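Local coordinates for disulfide oxidoreductase (Xylella fastidiosa, PDB 2REM), which probably catalyses thiol-disulfide exchange in the periplasm, as a thioredoxin-fold member of the DsbA subfamily of disulfide oxidoreductases, at residues D72-L84 against R127-F141. Residues are numbered along the deposited sequence; the frame is centred on the assembly and turned at random.
Sequences DPFARAYLAADVL and RFVATFNGPEVEKRF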
ATOM      1  N   ASP A  72       1.493  12.737  -2.077  1.00 13.66           N
ATOM      2  CA  ASP A  72       2.932  12.469  -2.213  1.00 14.30           C
ATOM      3  C   ASP A  72       3.716  12.588  -0.913  1.00 12.61           C
ATOM      4  O   ASP A  72       4.496  11.695  -0.619  1.00 12.53           O
ATOM      5  CB  ASP A  72       3.561  13.304  -3.332  1.00 15.45           C
ATOM      6  CG  ASP A  72       3.147  12.832  -4.701  1.00 17.38           C
ATOM      7  OD1 ASP A  72       2.328  11.899  -4.812  1.00 18.68           O
ATOM      8  OD2 ASP A  72       3.658  13.396  -5.680  1.00 21.16           O
ATOM      9  N   PRO A  73       3.511  13.673  -0.126  1.00 13.28           N
ATOM     10  CA  PRO A  73       4.150  13.725   1.183  1.00 12.60           C
ATOM     11  C   PRO A  73       3.855  12.499   2.033  1.00 11.33           C
ATOM     12  O   PRO A  73       4.749  11.987   2.734  1.00 11.08           O
ATOM     13  CB  PRO A  73       3.539  14.981   1.828  1.00 13.49           C
ATOM     14  CG  PRO A  73       3.215  15.858   0.702  1.00 15.65           C
ATOM     15  CD  PRO A  73       2.756  14.920  -0.403  1.00 14.53           C
ATOM     16  N   PHE A  74       2.618  12.001   1.957  1.00 10.83           N
ATOM     17  CA  PHE A  74       2.264  10.842   2.759  1.00 10.55           C
ATOM     18  C   PHE A  74       2.801   9.543   2.211  1.00  9.72           C
ATOM     19  O   PHE A  74       3.051   8.594   2.969  1.00 10.02           O
ATOM     20  CB  PHE A  74       0.758  10.785   2.978  1.00 10.47           C
ATOM     21  CG  PHE A  74       0.302  11.805   3.928  1.00 10.24           C
ATOM     22  CD1 PHE A  74       0.492  11.606   5.295  1.00 10.54           C
ATOM     23  CD2 PHE A  74      -0.244  13.009   3.481  1.00 10.88           C
ATOM     24  CE1 PHE A  74       0.096  12.571   6.227  1.00 10.80           C
ATOM     25  CE2 PHE A  74      -0.641  13.976   4.409  1.00 11.89           C
ATOM     26  CZ  PHE A  74      -0.455  13.737   5.797  1.00 12.40           C
ATOM     27  N   ALA A  75       2.981   9.497   0.892  1.00  9.93           N
ATOM     28  CA  ALA A  75       3.673   8.358   0.305  1.00 10.08           C
ATOM     29  C   ALA A  75       5.098   8.352   0.839  1.00 10.15           C
ATOM     30  O   ALA A  75       5.641   7.321   1.205  1.00  9.96           O
ATOM     31  CB  ALA A  75       3.708   8.472  -1.206  1.00  9.98           C
ATOM     32  N   ARG A  76       5.725   9.522   0.812  1.00 10.98           N
ATOM     33  CA  ARG A  76       7.083   9.650   1.270  1.00 12.14           C
ATOM     34  C   ARG A  76       7.191   9.372   2.781  1.00 11.60           C
ATOM     35  O   ARG A  76       8.157   8.746   3.226  1.00 13.19           O
ATOM     36  CB  ARG A  76       7.619  11.035   0.865  1.00 13.09           C
ATOM     37  CG  ARG A  76       9.085  11.073   0.618  1.00 16.34           C
ATOM     38  CD  ARG A  76       9.493  12.451   0.080  1.00 16.07           C
ATOM     39  NE  ARG A  76       9.134  12.639  -1.321  1.00 15.98           N
ATOM     40  CZ  ARG A  76       9.823  12.194  -2.368  1.00 18.54           C
ATOM     41  NH1 ARG A  76       9.370  12.477  -3.588  1.00 16.39           N
ATOM     42  NH2 ARG A  76      10.966  11.482  -2.211  1.00 19.29           N
ATOM     43  N   ALA A  77       6.196   9.822   3.549  1.00 11.29           N
ATOM     44  CA  ALA A  77       6.102   9.520   4.971  1.00 11.00           C
ATOM     45  C   ALA A  77       6.125   8.005   5.185  1.00 10.44           C
ATOM     46  O   ALA A  77       6.899   7.502   5.969  1.00  9.60           O
ATOM     47  CB  ALA A  77       4.837  10.093   5.573  1.00 10.35           C
ATOM     48  N   TYR A  78       5.232   7.299   4.504  1.00 10.32           N
ATOM     49  CA  TYR A  78       5.201   5.849   4.621  1.00 10.32           C
ATOM     50  C   TYR A  78       6.558   5.231   4.337  1.00  9.46           C
ATOM     51  O   TYR A  78       7.039   4.401   5.094  1.00 10.11           O
ATOM     52  CB  TYR A  78       4.158   5.226   3.678  1.00 10.25           C
ATOM     53  CG  TYR A  78       4.272   3.722   3.742  1.00 12.03           C
ATOM     54  CD1 TYR A  78       3.763   3.020   4.843  1.00 10.47           C
ATOM     55  CD2 TYR A  78       4.928   3.008   2.719  1.00 12.66           C
ATOM     56  CE1 TYR A  78       3.913   1.629   4.938  1.00 13.59           C
ATOM     57  CE2 TYR A  78       5.075   1.620   2.790  1.00 11.47           C
ATOM     58  CZ  TYR A  78       4.566   0.949   3.900  1.00 14.08           C
ATOM     59  OH  TYR A  78       4.697  -0.408   3.978  1.00 15.73           O
ATOM     60  N   LEU A  79       7.150   5.606   3.207  1.00  9.90           N
ATOM     61  CA  LEU A  79       8.422   5.026   2.807  1.00  9.81           C
ATOM     62  C   LEU A  79       9.527   5.324   3.808  1.00  9.82           C
ATOM     63  O   LEU A  79      10.292   4.449   4.122  1.00 10.26           O
ATOM     64  CB  LEU A  79       8.826   5.481   1.393  1.00 10.19           C
ATOM     65  CG  LEU A  79       7.786   5.020   0.346  1.00  9.82           C
ATOM     66  CD1 LEU A  79       8.023   5.748  -0.944  1.00 12.65           C
ATOM     67  CD2 LEU A  79       7.817   3.515   0.117  1.00 10.64           C
ATOM     68  N   ALA A  80       9.618   6.570   4.269  1.00  9.35           N
ATOM     69  CA  ALA A  80      10.612   6.925   5.289  1.00  9.41           C
ATOM     70  C   ALA A  80      10.376   6.078   6.552  1.00  9.31           C
ATOM     71  O   ALA A  80      11.304   5.526   7.113  1.00  9.49           O
ATOM     72  CB  ALA A  80      10.542   8.419   5.624  1.00 10.90           C
ATOM     73  N   ALA A  81       9.116   5.960   6.965  1.00  9.00           N
ATOM     74  CA  ALA A  81       8.767   5.140   8.134  1.00  9.99           C
ATOM     75  C   ALA A  81       9.221   3.713   7.928  1.00  9.89           C
ATOM     76  O   ALA A  81       9.748   3.079   8.833  1.00 10.22           O
ATOM     77  CB  ALA A  81       7.274   5.163   8.360  1.00  9.86           C
ATOM     78  N   ASP A  82       8.995   3.206   6.725  1.00 10.76           N
ATOM     79  CA  ASP A  82       9.366   1.832   6.412  1.00 12.06           C
ATOM     80  C   ASP A  82      10.863   1.629   6.415  1.00 12.69           C
ATOM     81  O   ASP A  82      11.352   0.667   6.993  1.00 13.57           O
ATOM     82  CB  ASP A  82       8.763   1.361   5.082  1.00 11.90           C
ATOM     83  CG  ASP A  82       8.789  -0.148   4.946  1.00 15.33           C
ATOM     84  OD1 ASP A  82       8.654  -0.846   5.970  1.00 18.80           O
ATOM     85  OD2 ASP A  82       8.935  -0.645   3.835  1.00 16.82           O
ATOM     86  N   VAL A  83      11.582   2.531   5.764  1.00 12.37           N
ATOM     87  CA  VAL A  83      13.044   2.536   5.815  1.00 12.83           C
ATOM     88  C   VAL A  83      13.525   2.543   7.255  1.00 13.50           C
ATOM     89  O   VAL A  83      14.485   1.866   7.588  1.00 14.50           O
ATOM     90  CB  VAL A  83      13.643   3.757   5.050  1.00 12.31           C
ATOM     91  CG1 VAL A  83      15.117   4.004   5.448  1.00 13.10           C
ATOM     92  CG2 VAL A  83      13.500   3.569   3.520  1.00 13.47           C
ATOM     93  N   LEU A  84      12.828   3.286   8.100  1.00 13.54           N
ATOM     94  CA  LEU A  84      13.226   3.455   9.498  1.00 14.33           C
ATOM     95  C   LEU A  84      12.704   2.326  10.409  1.00 15.13           C
ATOM     96  O   LEU A  84      13.037   2.271  11.566  1.00 15.63           O
ATOM     97  CB  LEU A  84      12.784   4.842  10.003  1.00 14.02           C
ATOM     98  CG  LEU A  84      13.492   6.027   9.326  1.00 14.95           C
ATOM     99  CD1 LEU A  84      12.852   7.373   9.592  1.00 16.47           C
ATOM    100  CD2 LEU A  84      14.990   6.039   9.642  1.00 19.81           C
ATOM    101  N   ARG A 127      16.984  12.398  11.831  1.00 18.18           N
ATOM    102  CA  ARG A 127      16.975  11.165  11.049  1.00 18.76           C
ATOM    103  C   ARG A 127      15.704  11.039  10.203  1.00 15.74           C
ATOM    104  O   ARG A 127      15.773  10.615   9.034  1.00 15.10           O
ATOM    105  CB  ARG A 127      17.177   9.908  11.903  1.00 18.42           C
ATOM    106  CG  ARG A 127      17.543   8.696  11.022  1.00 22.30           C
ATOM    107  CD  ARG A 127      17.931   7.430  11.794  1.00 25.47           C
ATOM    108  NE  ARG A 127      19.220   6.853  11.348  1.00 36.87           N
ATOM    109  CZ  ARG A 127      19.439   6.213  10.188  1.00 41.22           C
ATOM    110  NH1 ARG A 127      18.471   6.061   9.286  1.00 41.83           N
ATOM    111  NH2 ARG A 127      20.651   5.725   9.913  1.00 44.26           N
ATOM    112  N   PHE A 128      14.552  11.369  10.775  1.00 14.57           N
ATOM    113  CA  PHE A 128      13.351  11.359   9.965  1.00 13.55           C
ATOM    114  C   PHE A 128      13.513  12.272   8.749  1.00 13.90           C
ATOM    115  O   PHE A 128      13.232  11.852   7.636  1.00 13.90           O
ATOM    116  CB  PHE A 128      12.068  11.756  10.687  1.00 13.46           C
ATOM    117  CG  PHE A 128      10.865  11.599   9.793  1.00 12.91           C
ATOM    118  CD1 PHE A 128      10.326  10.333   9.578  1.00 13.39           C
ATOM    119  CD2 PHE A 128      10.376  12.679   9.059  1.00 14.99           C
ATOM    120  CE1 PHE A 128       9.265  10.161   8.698  1.00 15.16           C
ATOM    121  CE2 PHE A 128       9.299  12.518   8.163  1.00 13.42           C
ATOM    122  CZ  PHE A 128       8.751  11.266   7.991  1.00 14.58           C
ATOM    123  N   VAL A 129      13.959  13.500   8.977  1.00 14.00           N
ATOM    124  CA  VAL A 129      14.122  14.475   7.879  1.00 15.40           C
ATOM    125  C   VAL A 129      15.125  14.001   6.836  1.00 14.54           C
ATOM    126  O   VAL A 129      14.846  14.059   5.629  1.00 14.23           O
ATOM    127  CB  VAL A 129      14.458  15.900   8.394  1.00 16.00           C
ATOM    128  CG1 VAL A 129      14.835  16.825   7.226  1.00 18.85           C
ATOM    129  CG2 VAL A 129      13.265  16.448   9.146  1.00 18.95           C
ATOM    130  N   ALA A 130      16.266  13.490   7.303  1.00 14.38           N
ATOM    131  CA  ALA A 130      17.272  12.944   6.410  1.00 14.81           C
ATOM    132  C   ALA A 130      16.707  11.788   5.610  1.00 14.02           C
ATOM    133  O   ALA A 130      17.062  11.609   4.470  1.00 14.61           O
ATOM    134  CB  ALA A 130      18.514  12.505   7.176  1.00 15.03           C
ATOM    135  N   THR A 131      15.826  11.000   6.219  1.00 13.36           N
ATOM    136  CA  THR A 131      15.328   9.828   5.545  1.00 12.85           C
ATOM    137  C   THR A 131      14.288  10.260   4.527  1.00 12.25           C
ATOM    138  O   THR A 131      14.328   9.834   3.375  1.00 12.25           O
ATOM    139  CB  THR A 131      14.740   8.810   6.544  1.00 12.82           C
ATOM    140  OG1 THR A 131      15.752   8.454   7.491  1.00 13.01           O
ATOM    141  CG2 THR A 131      14.307   7.534   5.801  1.00 12.17           C
ATOM    142  N   PHE A 132      13.368  11.111   4.983  1.00 11.07           N
ATOM    143  CA  PHE A 132      12.305  11.654   4.162  1.00 10.74           C
ATOM    144  C   PHE A 132      12.885  12.337   2.914  1.00 10.72           C
ATOM    145  O   PHE A 132      12.341  12.199   1.846  1.00 10.71           O
ATOM    146  CB  PHE A 132      11.550  12.691   4.992  1.00 10.71           C
ATOM    147  CG  PHE A 132      10.285  13.181   4.368  1.00 12.13           C
ATOM    148  CD1 PHE A 132       9.112  12.441   4.493  1.00 11.80           C
ATOM    149  CD2 PHE A 132      10.251  14.421   3.717  1.00 13.31           C
ATOM    150  CE1 PHE A 132       7.927  12.898   3.953  1.00 10.05           C
ATOM    151  CE2 PHE A 132       9.059  14.896   3.158  1.00 14.87           C
ATOM    152  CZ  PHE A 132       7.892  14.121   3.273  1.00 11.40           C
ATOM    153  N   ASN A 133      13.973  13.083   3.088  1.00 11.78           N
ATOM    154  CA  ASN A 133      14.613  13.778   1.970  1.00 13.59           C
ATOM    155  C   ASN A 133      15.669  12.955   1.293  1.00 14.21           C
ATOM    156  O   ASN A 133      16.361  13.467   0.430  1.00 15.96           O
ATOM    157  CB  ASN A 133      15.244  15.103   2.418  1.00 13.88           C
ATOM    158  CG  ASN A 133      14.207  16.066   2.923  1.00 16.94           C
ATOM    159  OD1 ASN A 133      13.021  15.865   2.699  1.00 17.09           O
ATOM    160  ND2 ASN A 133      14.634  17.064   3.672  1.00 20.27           N
ATOM    161  N   GLY A 134      15.808  11.688   1.674  1.00 13.50           N
ATOM    162  CA  GLY A 134      17.005  10.963   1.248  1.00 14.24           C
ATOM    163  C   GLY A 134      16.837  10.080   0.037  1.00 14.53           C
ATOM    164  O   GLY A 134      15.725   9.877  -0.443  1.00 13.48           O
ATOM    165  N   PRO A 135      17.963   9.568  -0.484  1.00 16.50           N
ATOM    166  CA  PRO A 135      17.983   8.757  -1.695  1.00 17.15           C
ATOM    167  C   PRO A 135      17.231   7.427  -1.622  1.00 16.81           C
ATOM    168  O   PRO A 135      16.637   7.018  -2.627  1.00 17.08           O
ATOM    169  CB  PRO A 135      19.484   8.551  -1.961  1.00 19.18           C
ATOM    170  CG  PRO A 135      20.124   8.745  -0.686  1.00 18.94           C
ATOM    171  CD  PRO A 135      19.323   9.796   0.038  1.00 18.01           C
ATOM    172  N   GLU A 136      17.219   6.761  -0.463  1.00 16.48           N
ATOM    173  CA  GLU A 136      16.527   5.468  -0.383  1.00 16.35           C
ATOM    174  C   GLU A 136      15.039   5.682  -0.545  1.00 14.98           C
ATOM    175  O   GLU A 136      14.372   4.984  -1.308  1.00 14.32           O
ATOM    176  CB  GLU A 136      16.816   4.724   0.930  1.00 17.57           C
ATOM    177  CG  GLU A 136      16.151   3.328   1.004  1.00 18.69           C
ATOM    178  CD  GLU A 136      16.436   2.445  -0.216  1.00 23.14           C
ATOM    179  OE1 GLU A 136      17.522   2.568  -0.834  1.00 24.85           O
ATOM    180  OE2 GLU A 136      15.565   1.616  -0.551  1.00 24.06           O
ATOM    181  N   VAL A 137      14.523   6.671   0.169  1.00 12.69           N
ATOM    182  CA  VAL A 137      13.117   7.016   0.058  1.00 11.43           C
ATOM    183  C   VAL A 137      12.740   7.480  -1.349  1.00 11.40           C
ATOM    184  O   VAL A 137      11.703   7.074  -1.880  1.00 11.28           O
ATOM    185  CB  VAL A 137      12.731   8.040   1.135  1.00 10.46           C
ATOM    186  CG1 VAL A 137      11.404   8.748   0.773  1.00 10.40           C
ATOM    187  CG2 VAL A 137      12.630   7.307   2.461  1.00 10.39           C
ATOM    188  N   GLU A 138      13.589   8.305  -1.954  1.00 12.18           N
ATOM    189  CA  GLU A 138      13.308   8.807  -3.296  1.00 13.57           C
ATOM    190  C   GLU A 138      13.263   7.626  -4.273  1.00 13.59           C
ATOM    191  O   GLU A 138      12.357   7.537  -5.115  1.00 12.63           O
ATOM    192  CB  GLU A 138      14.364   9.829  -3.711  1.00 14.55           C
ATOM    193  CG  GLU A 138      14.306  10.253  -5.162  1.00 15.50           C
ATOM    194  CD  GLU A 138      13.073  11.100  -5.527  1.00 17.84           C
ATOM    195  OE1 GLU A 138      12.371  11.577  -4.607  1.00 18.08           O
ATOM    196  OE2 GLU A 138      12.830  11.296  -6.755  1.00 18.83           O
ATOM    197  N   LYS A 139      14.226   6.712  -4.135  1.00 14.04           N
ATOM    198  CA  LYS A 139      14.194   5.463  -4.910  1.00 14.83           C
ATOM    199  C   LYS A 139      12.879   4.684  -4.769  1.00 12.98           C
ATOM    200  O   LYS A 139      12.245   4.327  -5.772  1.00 12.98           O
ATOM    201  CB  LYS A 139      15.395   4.582  -4.573  1.00 15.32           C
ATOM    202  CG  LYS A 139      15.418   3.290  -5.336  1.00 18.35           C
ATOM    203  CD  LYS A 139      16.573   2.439  -4.888  1.00 23.04           C
ATOM    204  CE  LYS A 139      16.498   1.082  -5.569  1.00 25.98           C
ATOM    205  NZ  LYS A 139      17.770   0.386  -5.329  1.00 27.68           N
ATOM    206  N   ARG A 140      12.470   4.424  -3.526  1.00 12.22           N
ATOM    207  CA  ARG A 140      11.222   3.725  -3.238  1.00 11.55           C
ATOM    208  C   ARG A 140      10.008   4.521  -3.723  1.00 11.10           C
ATOM    209  O   ARG A 140       9.020   3.949  -4.215  1.00 10.13           O
ATOM    210  CB  ARG A 140      11.093   3.494  -1.722  1.00 10.40           C
ATOM    211  CG  ARG A 140      12.201   2.605  -1.218  1.00 14.47           C
ATOM    212  CD  ARG A 140      12.011   2.272   0.217  1.00 16.40           C
ATOM    213  NE  ARG A 140      13.107   1.440   0.660  1.00 19.85           N
ATOM    214  CZ  ARG A 140      13.050   0.582   1.665  1.00 19.02           C
ATOM    215  NH1 ARG A 140      11.933   0.422   2.344  1.00 16.54           N
ATOM    216  NH2 ARG A 140      14.132  -0.118   1.969  1.00 22.62           N
ATOM    217  N   PHE A 141      10.090   5.843  -3.576  1.00 10.48           N
ATOM    218  CA  PHE A 141       9.029   6.732  -4.053  1.00 10.88           C
ATOM    219  C   PHE A 141       8.876   6.638  -5.577  1.00 11.38           C
ATOM    220  O   PHE A 141       7.761   6.499  -6.105  1.00 12.24           O
ATOM    221  CB  PHE A 141       9.344   8.171  -3.607  1.00 10.19           C
ATOM    222  CG  PHE A 141       8.339   9.192  -4.049  1.00 12.32           C
ATOM    223  CD1 PHE A 141       7.333   9.612  -3.185  1.00 13.57           C
ATOM    224  CD2 PHE A 141       8.428   9.766  -5.326  1.00 12.59           C
ATOM    225  CE1 PHE A 141       6.409  10.584  -3.602  1.00 16.12           C
ATOM    226  CE2 PHE A 141       7.538  10.759  -5.740  1.00 17.64           C
ATOM    227  CZ  PHE A 141       6.523  11.163  -4.880  1.00 14.59           C
TER
HETATM  228  O   HOH W   1      13.488  11.410  -0.583  1.00 12.60           O
HETATM  229  O   HOH W   2       9.203   0.651   1.653  1.00 24.10           O
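Helix 72-83 packs at Ala-80 and Leu-79 against the turn between helices 127-132 and 135-141, crossing their axes at 116° and 124°, with the CA atoms of Ala-80 and Phe-132 5.1 Å apart. The small Ala-80 is a knob among Phe-128, Thr-131, Phe-132 and Val-137, and Val-137 returns the fit between Arg-76, Leu-79, Ala-80 and Val-83. Val-137 CG2 presses tightly on Ala-80 CA at 3.5 Å.

Arg-76 illustrates how one long side chain can serve several partners. Arg-76 CD lies over the Phe-132 face, 4.0 Å from the centroid of that ring, in a CH-pi contact. A bend at chi3 then lays the guanidinium on Phe-141, a cation-pi stack with planes 23° apart and Arg-76 CZ 3.8 Å from the Phe-141 centroid. Arg-76 NH2 donates a 2.8 Å salt-bridge hydrogen bond to Glu-138 OE1, the guanidinium and carboxylate being nearly coplanar, and water 1, which donates to Phe-132 O and Gly-134 O, accepts a weak bond from Arg-76 NH2.

Farther along, Val-83 CG2 lies 3.5 Å from Arg-140 CZ, over the guanidinium face, while Arg-140 NE donates a nearly straight 2.7 Å bond to Glu-136 OE2. Asp-82 OD2 approaches Arg-140 NH1 at a longer 3.5 Å, bridged by water 2.

In this helical part of the DsbA-like fold, an apolar seam is thus flanked by two arginines, each with one guanidinium face packed and its charge probably offset by neighbouring carboxylates.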